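PDB 3LSO: putative membrane anchored protein from Corynebacterium diphtheriae, which is of unknown function but appears to be an elongated, all-beta surface protein tethered to the membrane. Local coordinates for residues B[93-98]-B[154-160]; B[29-35]-B[172-178]. All coordinates share one frame; numbering follows the deposited sequence.

Interaction 1: B[93-98]-B[154-160]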
# COMPACT_ATOMS: atom_id res chain seq x y z
N SER B 93 -29.76 18.33 -26.25
CA SER B 93 -29.54 17.58 -25.03
C SER B 93 -29.03 16.20 -25.35
O SER B 93 -29.74 15.41 -25.97
CB SER B 93 -30.86 17.45 -24.27
OG SER B 93 -30.82 18.11 -23.01
N ILE B 94 -27.80 15.89 -24.93
CA ILE B 94 -27.28 14.52 -25.00
C ILE B 94 -27.41 13.93 -23.62
O ILE B 94 -26.98 14.54 -22.64
CB ILE B 94 -25.83 14.51 -25.39
CG1 ILE B 94 -25.65 15.23 -26.72
CG2 ILE B 94 -25.32 13.07 -25.51
CD1 ILE B 94 -24.28 15.85 -26.88
N ARG B 95 -28.01 12.75 -23.52
CA ARG B 95 -28.33 12.20 -22.23
C ARG B 95 -27.66 10.87 -22.02
O ARG B 95 -27.85 9.92 -22.80
CB ARG B 95 -29.84 12.10 -22.08
CG ARG B 95 -30.49 13.42 -22.38
CD ARG B 95 -31.97 13.35 -22.34
NE ARG B 95 -32.47 13.20 -20.98
CZ ARG B 95 -33.05 12.09 -20.53
NH1 ARG B 95 -33.20 11.03 -21.34
NH2 ARG B 95 -33.48 12.05 -19.27
N ILE B 96 -26.81 10.82 -21.00
CA ILE B 96 -26.04 9.63 -20.72
C ILE B 96 -26.47 9.20 -19.34
O ILE B 96 -26.67 10.04 -18.47
CB ILE B 96 -24.51 9.93 -20.72
CG1 ILE B 96 -24.06 10.58 -22.04
CG2 ILE B 96 -23.69 8.69 -20.41
CD1 ILE B 96 -24.45 9.84 -23.28
N ASN B 97 -26.64 7.90 -19.16
CA ASN B 97 -26.84 7.32 -17.84
C ASN B 97 -25.48 7.20 -17.18
O ASN B 97 -24.60 6.50 -17.69
CB ASN B 97 -27.51 5.95 -17.95
CG ASN B 97 -28.02 5.42 -16.60
OD1 ASN B 97 -27.55 5.81 -15.54
ND2 ASN B 97 -28.97 4.51 -16.67
N VAL B 98 -25.30 7.89 -16.06
CA VAL B 98 -24.02 7.81 -15.35
C VAL B 98 -24.11 7.15 -13.99
O VAL B 98 -23.10 6.95 -13.34
CB VAL B 98 -23.33 9.19 -15.20
CG1 VAL B 98 -22.99 9.77 -16.56
CG2 VAL B 98 -24.18 10.13 -14.36
N PHE B 154 -21.19 3.88 -17.76
CA PHE B 154 -21.84 4.88 -18.58
C PHE B 154 -22.66 4.28 -19.72
O PHE B 154 -22.16 4.12 -20.84
CB PHE B 154 -20.83 5.92 -19.10
CG PHE B 154 -20.25 6.83 -18.03
CD1 PHE B 154 -20.73 6.82 -16.72
CD2 PHE B 154 -19.24 7.73 -18.36
CE1 PHE B 154 -20.19 7.66 -15.75
CE2 PHE B 154 -18.69 8.58 -17.40
CZ PHE B 154 -19.17 8.54 -16.10
N ILE B 155 -23.92 3.96 -19.43
CA ILE B 155 -24.90 3.49 -20.41
C ILE B 155 -25.46 4.70 -21.14
O ILE B 155 -25.49 5.78 -20.57
CB ILE B 155 -26.09 2.77 -19.69
CG1 ILE B 155 -25.58 1.80 -18.61
CG2 ILE B 155 -27.02 2.06 -20.68
CD1 ILE B 155 -24.58 0.77 -19.10
N PRO B 156 -25.90 4.54 -22.41
CA PRO B 156 -26.75 5.60 -22.97
C PRO B 156 -28.14 5.62 -22.32
O PRO B 156 -28.55 4.62 -21.72
CB PRO B 156 -26.87 5.23 -24.46
CG PRO B 156 -26.45 3.79 -24.55
CD PRO B 156 -25.48 3.56 -23.43
N GLU B 157 -28.82 6.75 -22.40
CA GLU B 157 -30.20 6.84 -21.94
C GLU B 157 -31.12 6.41 -23.07
O GLU B 157 -30.79 6.58 -24.24
CB GLU B 157 -30.53 8.26 -21.46
CG GLU B 157 -30.36 8.48 -19.93
CD GLU B 157 -31.47 7.83 -19.10
OE1 GLU B 157 -32.56 7.54 -19.66
OE2 GLU B 157 -31.28 7.61 -17.88
N LYS B 158 -32.26 5.83 -22.73
CA LYS B 158 -33.24 5.41 -23.73
C LYS B 158 -33.51 6.54 -24.73
O LYS B 158 -33.54 6.31 -25.94
CB LYS B 158 -34.53 4.91 -23.05
CG LYS B 158 -35.63 4.40 -24.00
CD LYS B 158 -35.40 2.95 -24.43
CE LYS B 158 -36.38 2.52 -25.53
NZ LYS B 158 -37.56 1.78 -24.99
N THR B 159 -33.69 7.77 -24.23
CA THR B 159 -33.78 8.96 -25.08
C THR B 159 -32.43 9.66 -25.07
O THR B 159 -32.16 10.55 -24.25
CB THR B 159 -34.90 9.94 -24.63
OG1 THR B 159 -36.15 9.23 -24.54
CG2 THR B 159 -35.04 11.09 -25.62
N ILE B 160 -31.59 9.25 -26.00
CA ILE B 160 -30.20 9.66 -26.01
C ILE B 160 -30.02 11.10 -26.44
O ILE B 160 -29.04 11.75 -26.08
CB ILE B 160 -29.34 8.70 -26.89
CG1 ILE B 160 -27.93 9.24 -27.07
CG2 ILE B 160 -29.95 8.50 -28.23
CD1 ILE B 160 -27.01 8.84 -25.98
O HOH W 1 -34.61 8.46 -21.48
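Val98 lays its CG1 methyl over one face of the Phe154 ring, 3.9 Å from the ring centroid and offset toward the rim, a CH-pi contact. The other flat group, the Arg95 guanidinium, works at its edge: NH1 gives a nearly straight hydrogen bond, almost in the guanidinium plane, to Thr159 O at 3.1 Å. A water in that same plane accepts from Arg95 NH1 and from Thr159 N and donates to Glu157 OE1. The Arg95 chain bends at chi3 (71°), which folds NH1 back to the carbonyl of Thr159, at the corner the backbone turns. The direct salt bridge from Arg95 NH1 to Glu157 OE1 is long, 3.9 Å, with the two planes 55° apart, and the water bonded to both atoms supplies the shorter link.

Strand 93-97 is bonded on both sides of that corner. Before it, Asn97 N makes a bent bond to Ile155 O and Glu157 N reaches Arg95 O only weakly; after it, Arg95 N bonds to Ile160 O at 2.9 Å. Ile96 CD1 meets Ile160 CD1 at 3.9 Å on the buried side, where Phe53 and Phe49 of strand 41-54 join them. The direct grip of Arg95 is thus on the peptide oxygen of Thr159; Glu157 is reached mainly through the water, which bridges from the side, and the nearby guanidinium probably still favours a charged carboxylate.

Interaction 2: B[29-35]-B[172-178]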
# COMPACT_ATOMS: atom_id res chain seq x y z
N ASP B 29 -27.62 2.49 -33.07
CA ASP B 29 -28.79 2.90 -33.83
C ASP B 29 -29.72 3.79 -33.03
O ASP B 29 -30.06 3.47 -31.90
CB ASP B 29 -29.55 1.67 -34.31
CG ASP B 29 -28.75 0.83 -35.28
OD1 ASP B 29 -27.76 1.37 -35.83
OD2 ASP B 29 -29.11 -0.34 -35.51
N VAL B 30 -30.13 4.90 -33.64
CA VAL B 30 -31.12 5.80 -33.05
C VAL B 30 -32.35 5.87 -33.92
O VAL B 30 -32.28 5.63 -35.12
CB VAL B 30 -30.58 7.25 -32.81
CG1 VAL B 30 -29.66 7.29 -31.65
CG2 VAL B 30 -29.86 7.78 -34.03
N ASP B 31 -33.47 6.19 -33.29
CA ASP B 31 -34.73 6.38 -34.00
C ASP B 31 -35.27 7.77 -33.64
O ASP B 31 -35.81 7.97 -32.55
CB ASP B 31 -35.72 5.29 -33.62
CG ASP B 31 -36.87 5.14 -34.62
OD1 ASP B 31 -37.30 6.15 -35.24
OD2 ASP B 31 -37.34 3.99 -34.79
N CYS B 32 -35.10 8.71 -34.56
CA CYS B 32 -35.45 10.11 -34.29
C CYS B 32 -36.85 10.49 -34.76
O CYS B 32 -37.23 10.17 -35.89
CB CYS B 32 -34.40 11.03 -34.91
SG CYS B 32 -32.74 10.77 -34.21
N SER B 33 -37.63 11.12 -33.89
CA SER B 33 -38.90 11.74 -34.26
C SER B 33 -38.76 13.25 -34.29
O SER B 33 -38.24 13.86 -33.35
CB SER B 33 -40.02 11.39 -33.28
OG SER B 33 -40.35 10.03 -33.34
N VAL B 34 -39.25 13.84 -35.38
CA VAL B 34 -39.38 15.28 -35.49
C VAL B 34 -40.84 15.65 -35.39
O VAL B 34 -41.71 15.01 -35.97
CB VAL B 34 -38.86 15.77 -36.84
CG1 VAL B 34 -38.93 17.31 -36.90
CG2 VAL B 34 -37.44 15.25 -37.09
N SER B 35 -41.11 16.69 -34.61
CA SER B 35 -42.43 17.29 -34.53
C SER B 35 -42.29 18.80 -34.77
O SER B 35 -41.62 19.52 -34.02
CB SER B 35 -43.08 17.00 -33.17
OG SER B 35 -44.43 17.43 -33.16
N ALA B 172 -39.10 23.10 -34.65
CA ALA B 172 -39.16 21.63 -34.69
C ALA B 172 -38.46 20.96 -33.52
O ALA B 172 -37.31 21.28 -33.19
CB ALA B 172 -38.61 21.11 -36.01
N ASN B 173 -39.16 20.01 -32.89
CA ASN B 173 -38.60 19.26 -31.77
C ASN B 173 -38.23 17.86 -32.21
O ASN B 173 -39.08 17.07 -32.57
CB ASN B 173 -39.59 19.19 -30.60
CG ASN B 173 -40.01 20.57 -30.11
OD1 ASN B 173 -39.18 21.43 -29.81
ND2 ASN B 173 -41.33 20.78 -30.03
N THR B 174 -36.94 17.56 -32.17
CA THR B 174 -36.49 16.24 -32.54
C THR B 174 -36.28 15.42 -31.28
O THR B 174 -35.69 15.90 -30.32
CB THR B 174 -35.20 16.32 -33.33
OG1 THR B 174 -35.36 17.28 -34.39
CG2 THR B 174 -34.82 14.96 -33.92
N THR B 175 -36.77 14.19 -31.28
CA THR B 175 -36.52 13.27 -30.18
C THR B 175 -35.92 11.99 -30.73
O THR B 175 -36.50 11.39 -31.63
CB THR B 175 -37.80 12.94 -29.42
OG1 THR B 175 -38.03 13.96 -28.46
CG2 THR B 175 -37.68 11.61 -28.67
N CYS B 176 -34.78 11.57 -30.19
CA CYS B 176 -34.10 10.39 -30.64
C CYS B 176 -33.99 9.36 -29.53
O CYS B 176 -33.49 9.67 -28.44
CB CYS B 176 -32.70 10.74 -31.13
SG CYS B 176 -32.68 11.92 -32.46
N THR B 177 -34.43 8.14 -29.81
CA THR B 177 -34.34 7.04 -28.86
C THR B 177 -33.44 5.95 -29.40
O THR B 177 -33.41 5.69 -30.60
CB THR B 177 -35.72 6.38 -28.60
OG1 THR B 177 -36.07 5.54 -29.71
CG2 THR B 177 -36.82 7.42 -28.34
N THR B 178 -32.75 5.28 -28.48
CA THR B 178 -31.94 4.11 -28.81
C THR B 178 -32.21 3.01 -27.79
O THR B 178 -32.71 3.28 -26.70
CB THR B 178 -30.44 4.47 -28.87
OG1 THR B 178 -29.73 3.43 -29.56
CG2 THR B 178 -29.86 4.67 -27.48
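Cys32 and Cys176 meet as a disulfide, SG to SG 2.1 Å, at the apolar centre of the paired strands. They face each other in a non-hydrogen-bonded pair, their CA atoms 3.9 Å apart. Matching first torsions (chi1 -62° and -59°) place each SG beside its own backbone N, and from there the S-S bond spans the strands with a chi3 of 109°. Next to it, the CG2 methyl of Thr174 touches Cys32 CB, and Val34 CG1 packs on Ala172 CB at 3.9 Å. Beyond the bridge in the other direction, Val30 CG1 lies against Thr178 CB at 4.0 Å, the two side chains crossing at a slant. Leu161 backs Cys176 on this face, Ile160 touches both Val30 and Thr178, and Phe43 touches Val34.

Along the strands, on both sides of the cystine, runs a regular ladder in which each hydrogen-bonded pair exchanges two N-H...O bonds. Asp31 N donates to Thr177 O at 2.7 Å, and the return bond, Thr177 N to Asp31 O, is longer at 3.1 Å. Ser33 and Thr175 form the second pair, Ser35 and Asn173 the third, closed by Asn173 N to Ser35 O at 2.8 Å. The side chains of these three pairs make the polar face: Asp31 CB stands beside Thr177 OG1 at 3.9 Å, and Asn173 OD1 is taken by Thr164 OG1.

A cystine set across a non-hydrogen-bonded pair in this way is a cross-strand disulfide. Here it ties an early strand to a late one in the N-terminal DIP2116-like domain, whose assignment to the E-set clan is consistent with an immunoglobulin-like beta-sandwich.

In the fold
Both interactions lie in the N-terminal DIP2116-like domain, far from the centre of the extended chain, their own centres about 14 Å apart. In sequence, 29-35 comes first, then 93-98, 154-160 and 172-178, so interaction 2 spans the whole of interaction 1. Strands 150-167 and 170-177 are consecutive antiparallel neighbours and link the two. The contacts touch where Lys158 O lies 2.9 Å from Thr178 N, probably a hydrogen bond, and where Ile160 CG2 packs on Val30 CG1 at 3.6 Å. Strand 150-167 therefore bonds strand 87-97 on both sides of its corner and, from the corner on, strand 170-177, joining distant sequence within one beta domain.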